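Local coordinates for CurF (Lyngbya majuscula, PDB 5DP2), which carries out the cyclopropane-forming step of curacin A biosynthesis as an NADP-binding enoyl reductase domain, probably by reductive ring closure, at residues Asn77-Val89 with Val100-Phe113. Residues are numbered along the deposited sequence; the frame is centred on the assembly and turned at random. Where two conformers were deposited one is given.
Sequences NLTFGVEGVGTVV and VGDEVILAYPGNAF
The carbonyl oxygen of F80 takes the amide of F113 (N to O 2.9 Å), and N111 CA adds a C-H...O contact to the same oxygen. The next carbonyl, G81 O, receives A112 N at 3.0 Å, in the carbonyl plane and on a lone pair. T79 OG1 gives its proton to G110 O (2.8 Å) from well above that carbonyl's plane; chi1 of 63° sets the hydroxyl between backbone N and carbonyl carbon, facing the turn at 109-113. A valine here would probably deprive G110 O of this bond and put a methyl group against that turn. The edge of the F113 ring meets the backbone, CD2 lying 3.5 Å from G81 N, whose hydrogen bond goes to E52. Strands 83-91 and 103-107 form an antiparallel beta hairpin of the GroES-like domain. G86 and V104 bond both ways, and V88 N reaches D102 O at 2.8 Å, nearly along the C=O axis. The E83 carboxylate, about 7 Å from the bound NADP, is held by a salt bridge to K336 and hydrogen bonds from N49 ND2 and the backbone N of M141. A water links T87 OG1, also bonded to K44, with E103 OE2.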
loop_
_atom_site.group_PDB
_atom_site.type_symbol
_atom_site.label_atom_id
_atom_site.label_comp_id
_atom_site.label_asym_id
_atom_site.label_seq_id
_atom_site.Cartn_x
_atom_site.Cartn_y
_atom_site.Cartn_z
ATOM N N ASN A 77 -10.218 -8.493 -18.584
ATOM C CA ASN A 77 -11.103 -8.545 -17.418
ATOM C C ASN A 77 -10.501 -7.864 -16.188
ATOM O O ASN A 77 -11.192 -7.727 -15.179
ATOM C CB ASN A 77 -11.460 -9.995 -17.085
ATOM C CG ASN A 77 -12.302 -10.652 -18.153
ATOM O OD1 ASN A 77 -12.792 -9.998 -19.078
ATOM N ND2 ASN A 77 -12.489 -11.959 -18.002
ATOM N N LEU A 78 -9.217 -7.516 -16.227
ATOM C CA LEU A 78 -8.537 -6.951 -15.047
ATOM C C LEU A 78 -9.110 -5.584 -14.678
ATOM O O LEU A 78 -9.240 -4.704 -15.528
ATOM C CB LEU A 78 -7.041 -6.825 -15.349
ATOM C CG LEU A 78 -6.155 -6.354 -14.180
ATOM C CD1 LEU A 78 -6.124 -7.337 -13.026
ATOM C CD2 LEU A 78 -4.747 -6.101 -14.675
ATOM N N THR A 79 -9.400 -5.415 -13.381
ATOM C CA THR A 79 -9.777 -4.120 -12.840
ATOM C C THR A 79 -8.666 -3.614 -11.907
ATOM O O THR A 79 -7.749 -4.348 -11.538
ATOM C CB THR A 79 -11.141 -4.167 -12.117
ATOM O OG1 THR A 79 -11.064 -5.039 -10.988
ATOM C CG2 THR A 79 -12.245 -4.668 -13.009
ATOM N N PHE A 80 -8.793 -2.338 -11.550
ATOM C CA PHE A 80 -7.792 -1.642 -10.753
ATOM C C PHE A 80 -8.471 -0.909 -9.617
ATOM O O PHE A 80 -9.645 -0.553 -9.704
ATOM C CB PHE A 80 -7.021 -0.640 -11.635
ATOM C CG PHE A 80 -6.402 -1.273 -12.843
ATOM C CD1 PHE A 80 -5.158 -1.859 -12.777
ATOM C CD2 PHE A 80 -7.098 -1.351 -14.049
ATOM C CE1 PHE A 80 -4.619 -2.517 -13.861
ATOM C CE2 PHE A 80 -6.557 -1.999 -15.144
ATOM C CZ PHE A 80 -5.312 -2.565 -15.060
ATOM N N GLY A 81 -7.683 -0.647 -8.578
ATOM C CA GLY A 81 -8.143 0.116 -7.423
ATOM C C GLY A 81 -8.275 -0.811 -6.229
ATOM O O GLY A 81 -9.369 -1.357 -5.961
ATOM N N VAL A 82 -7.174 -1.000 -5.512
ATOM C CA VAL A 82 -7.103 -1.914 -4.400
ATOM C C VAL A 82 -7.470 -1.237 -3.069
ATOM O O VAL A 82 -7.414 -1.857 -2.006
ATOM C CB VAL A 82 -5.738 -2.643 -4.356
ATOM C CG1 VAL A 82 -5.547 -3.518 -5.589
ATOM C CG2 VAL A 82 -4.575 -1.663 -4.193
ATOM N N GLU A 83 -7.885 0.025 -3.156
ATOM C CA GLU A 83 -8.291 0.839 -2.029
ATOM C C GLU A 83 -8.932 2.089 -2.627
ATOM O O GLU A 83 -8.689 2.432 -3.790
ATOM C CB GLU A 83 -7.071 1.241 -1.168
ATOM C CG GLU A 83 -5.994 1.978 -1.972
ATOM C CD GLU A 83 -4.784 2.443 -1.168
ATOM O OE1 GLU A 83 -4.994 2.854 0.009
ATOM O OE2 GLU A 83 -3.662 2.407 -1.725
ATOM N N GLY A 84 -9.726 2.789 -1.838
ATOM C CA GLY A 84 -10.207 4.093 -2.224
ATOM C C GLY A 84 -11.196 4.636 -1.233
ATOM O O GLY A 84 -11.385 4.040 -0.152
ATOM N N VAL A 85 -11.806 5.770 -1.579
ATOM C CA VAL A 85 -12.754 6.431 -0.678
ATOM C C VAL A 85 -13.912 6.977 -1.476
ATOM O O VAL A 85 -13.766 7.334 -2.654
ATOM C CB VAL A 85 -12.101 7.588 0.134
ATOM C CG1 VAL A 85 -10.986 7.084 1.032
ATOM C CG2 VAL A 85 -11.600 8.683 -0.782
ATOM N N GLY A 86 -15.083 7.032 -0.846
ATOM C CA GLY A 86 -16.222 7.631 -1.514
ATOM C C GLY A 86 -17.416 7.735 -0.604
ATOM O O GLY A 86 -17.300 7.701 0.632
ATOM N N THR A 87 -18.573 7.906 -1.235
ATOM C CA THR A 87 -19.819 8.203 -0.534
ATOM C C THR A 87 -20.859 7.154 -0.873
ATOM O O THR A 87 -21.060 6.826 -2.048
ATOM C CB THR A 87 -20.353 9.578 -0.965
ATOM O OG1 THR A 87 -19.303 10.550 -0.793
ATOM C CG2 THR A 87 -21.594 9.986 -0.185
ATOM N N VAL A 88 -21.524 6.605 0.145
ATOM C CA VAL A 88 -22.613 5.647 -0.106
ATOM C C VAL A 88 -23.771 6.380 -0.808
ATOM O O VAL A 88 -24.291 7.375 -0.288
ATOM C CB VAL A 88 -23.075 5.027 1.225
ATOM C CG1 VAL A 88 -24.299 4.127 1.010
ATOM C CG2 VAL A 88 -21.950 4.233 1.858
ATOM N N VAL A 89 -24.174 5.865 -1.973
ATOM C CA VAL A 89 -25.253 6.477 -2.750
ATOM C C VAL A 89 -26.509 5.624 -2.845
ATOM O O VAL A 89 -27.569 6.165 -3.161
ATOM C CB VAL A 89 -24.794 6.925 -4.148
ATOM C CG1 VAL A 89 -23.830 8.108 -4.032
ATOM C CG2 VAL A 89 -24.219 5.770 -4.953
ATOM N N VAL A 100 -27.366 5.993 3.016
ATOM C CA VAL A 100 -27.030 6.964 2.002
ATOM C C VAL A 100 -26.385 8.200 2.638
ATOM O O VAL A 100 -26.902 8.731 3.629
ATOM C CB VAL A 100 -28.280 7.327 1.170
ATOM C CG1 VAL A 100 -28.021 8.509 0.257
ATOM C CG2 VAL A 100 -28.764 6.137 0.349
ATOM N N GLY A 101 -25.258 8.628 2.075
ATOM C CA GLY A 101 -24.516 9.783 2.534
ATOM C C GLY A 101 -23.322 9.451 3.410
ATOM O O GLY A 101 -22.469 10.317 3.634
ATOM N N ASP A 102 -23.226 8.225 3.920
ATOM C CA ASP A 102 -22.072 7.853 4.714
ATOM C C ASP A 102 -20.799 7.917 3.858
ATOM O O ASP A 102 -20.789 7.491 2.714
ATOM C CB ASP A 102 -22.248 6.452 5.280
ATOM C CG ASP A 102 -23.279 6.321 6.409
ATOM O OD1 ASP A 102 -23.669 7.347 7.015
ATOM O OD2 ASP A 102 -23.630 5.153 6.725
ATOM N N GLU A 103 -19.717 8.386 4.464
ATOM C CA GLU A 103 -18.412 8.477 3.797
ATOM C C GLU A 103 -17.540 7.319 4.272
ATOM O O GLU A 103 -17.412 7.055 5.480
ATOM C CB GLU A 103 -17.761 9.826 4.079
ATOM C CG GLU A 103 -18.576 10.986 3.522
ATOM C CD GLU A 103 -17.943 12.334 3.731
ATOM O OE1 GLU A 103 -17.068 12.432 4.609
ATOM O OE2 GLU A 103 -18.324 13.262 3.001
ATOM N N VAL A 104 -16.941 6.610 3.302
ATOM C CA VAL A 104 -16.292 5.348 3.578
ATOM C C VAL A 104 -14.928 5.209 2.880
ATOM O O VAL A 104 -14.686 5.775 1.806
ATOM C CB VAL A 104 -17.201 4.156 3.160
ATOM C CG1 VAL A 104 -18.438 4.127 4.057
ATOM C CG2 VAL A 104 -17.588 4.203 1.690
ATOM N N ILE A 105 -14.081 4.427 3.531
ATOM C CA ILE A 105 -12.900 3.817 2.925
ATOM C C ILE A 105 -13.313 2.433 2.444
ATOM O O ILE A 105 -13.957 1.666 3.174
ATOM C CB ILE A 105 -11.743 3.718 3.954
ATOM C CG1 ILE A 105 -11.229 5.106 4.360
ATOM C CG2 ILE A 105 -10.619 2.813 3.437
ATOM C CD1 ILE A 105 -10.359 5.100 5.585
ATOM N N LEU A 106 -12.924 2.092 1.198
ATOM C CA LEU A 106 -13.166 0.757 0.648
ATOM C C LEU A 106 -11.937 -0.107 0.904
ATOM O O LEU A 106 -10.825 0.219 0.449
ATOM C CB LEU A 106 -13.490 0.818 -0.835
ATOM C CG LEU A 106 -14.748 1.617 -1.221
ATOM C CD1 LEU A 106 -14.454 3.080 -1.476
ATOM C CD2 LEU A 106 -15.417 0.970 -2.444
ATOM N N ALA A 107 -12.148 -1.219 1.614
ATOM C CA ALA A 107 -11.063 -2.149 1.965
ATOM C C ALA A 107 -10.909 -3.176 0.845
ATOM O O ALA A 107 -11.804 -4.001 0.622
ATOM C CB ALA A 107 -11.418 -2.840 3.275
ATOM N N TYR A 108 -9.796 -3.118 0.124
ATOM C CA TYR A 108 -9.466 -4.059 -0.941
ATOM C C TYR A 108 -10.653 -4.379 -1.858
ATOM O O TYR A 108 -10.981 -5.541 -2.092
ATOM C CB TYR A 108 -8.814 -5.357 -0.388
ATOM C CG TYR A 108 -8.110 -6.149 -1.473
ATOM C CD1 TYR A 108 -7.024 -5.601 -2.152
ATOM C CD2 TYR A 108 -8.538 -7.422 -1.862
ATOM C CE1 TYR A 108 -6.412 -6.285 -3.207
ATOM C CE2 TYR A 108 -7.939 -8.104 -2.906
ATOM C CZ TYR A 108 -6.885 -7.532 -3.587
ATOM O OH TYR A 108 -6.335 -8.235 -4.634
ATOM N N PRO A 109 -11.257 -3.357 -2.487
ATOM C CA PRO A 109 -12.353 -3.652 -3.423
ATOM C C PRO A 109 -11.855 -4.353 -4.690
ATOM O O PRO A 109 -12.557 -5.219 -5.223
ATOM C CB PRO A 109 -12.932 -2.269 -3.722
ATOM C CG PRO A 109 -11.821 -1.303 -3.453
ATOM C CD PRO A 109 -11.081 -1.911 -2.288
ATOM N N GLY A 110 -10.670 -3.952 -5.183
ATOM C CA GLY A 110 -10.109 -4.489 -6.415
ATOM C C GLY A 110 -10.502 -3.774 -7.695
ATOM O O GLY A 110 -9.862 -3.991 -8.726
ATOM N N ASN A 111 -11.556 -2.953 -7.587
ATOM C CA ASN A 111 -12.156 -2.235 -8.725
ATOM C C ASN A 111 -12.477 -0.780 -8.367
ATOM O O ASN A 111 -13.369 -0.174 -8.941
ATOM C CB ASN A 111 -13.429 -2.949 -9.203
ATOM C CG ASN A 111 -14.512 -3.001 -8.144
ATOM O OD1 ASN A 111 -14.244 -2.771 -6.963
ATOM N ND2 ASN A 111 -15.726 -3.316 -8.545
ATOM N N ALA A 112 -11.736 -0.180 -7.414
ATOM C CA ALA A 112 -12.034 1.205 -7.029
ATOM C C ALA A 112 -11.832 2.230 -8.142
ATOM O O ALA A 112 -12.399 3.316 -8.033
ATOM C CB ALA A 112 -11.284 1.616 -5.780
ATOM N N PHE A 113 -11.056 1.911 -9.200
ATOM C CA PHE A 113 -11.029 2.778 -10.385
ATOM C C PHE A 113 -12.285 2.498 -11.229
ATOM O O PHE A 113 -12.229 1.914 -12.318
ATOM C CB PHE A 113 -9.745 2.589 -11.204
ATOM C CG PHE A 113 -8.524 3.283 -10.654
ATOM C CD1 PHE A 113 -8.331 4.628 -10.893
ATOM C CD2 PHE A 113 -7.529 2.599 -9.979
ATOM C CE1 PHE A 113 -7.185 5.293 -10.419
ATOM C CE2 PHE A 113 -6.372 3.248 -9.524
ATOM C CZ PHE A 113 -6.228 4.599 -9.733
HETATM O O HOH W 1 -10.886 -0.768 -12.734
HETATM O O HOH W 2 -19.764 12.784 0.608
#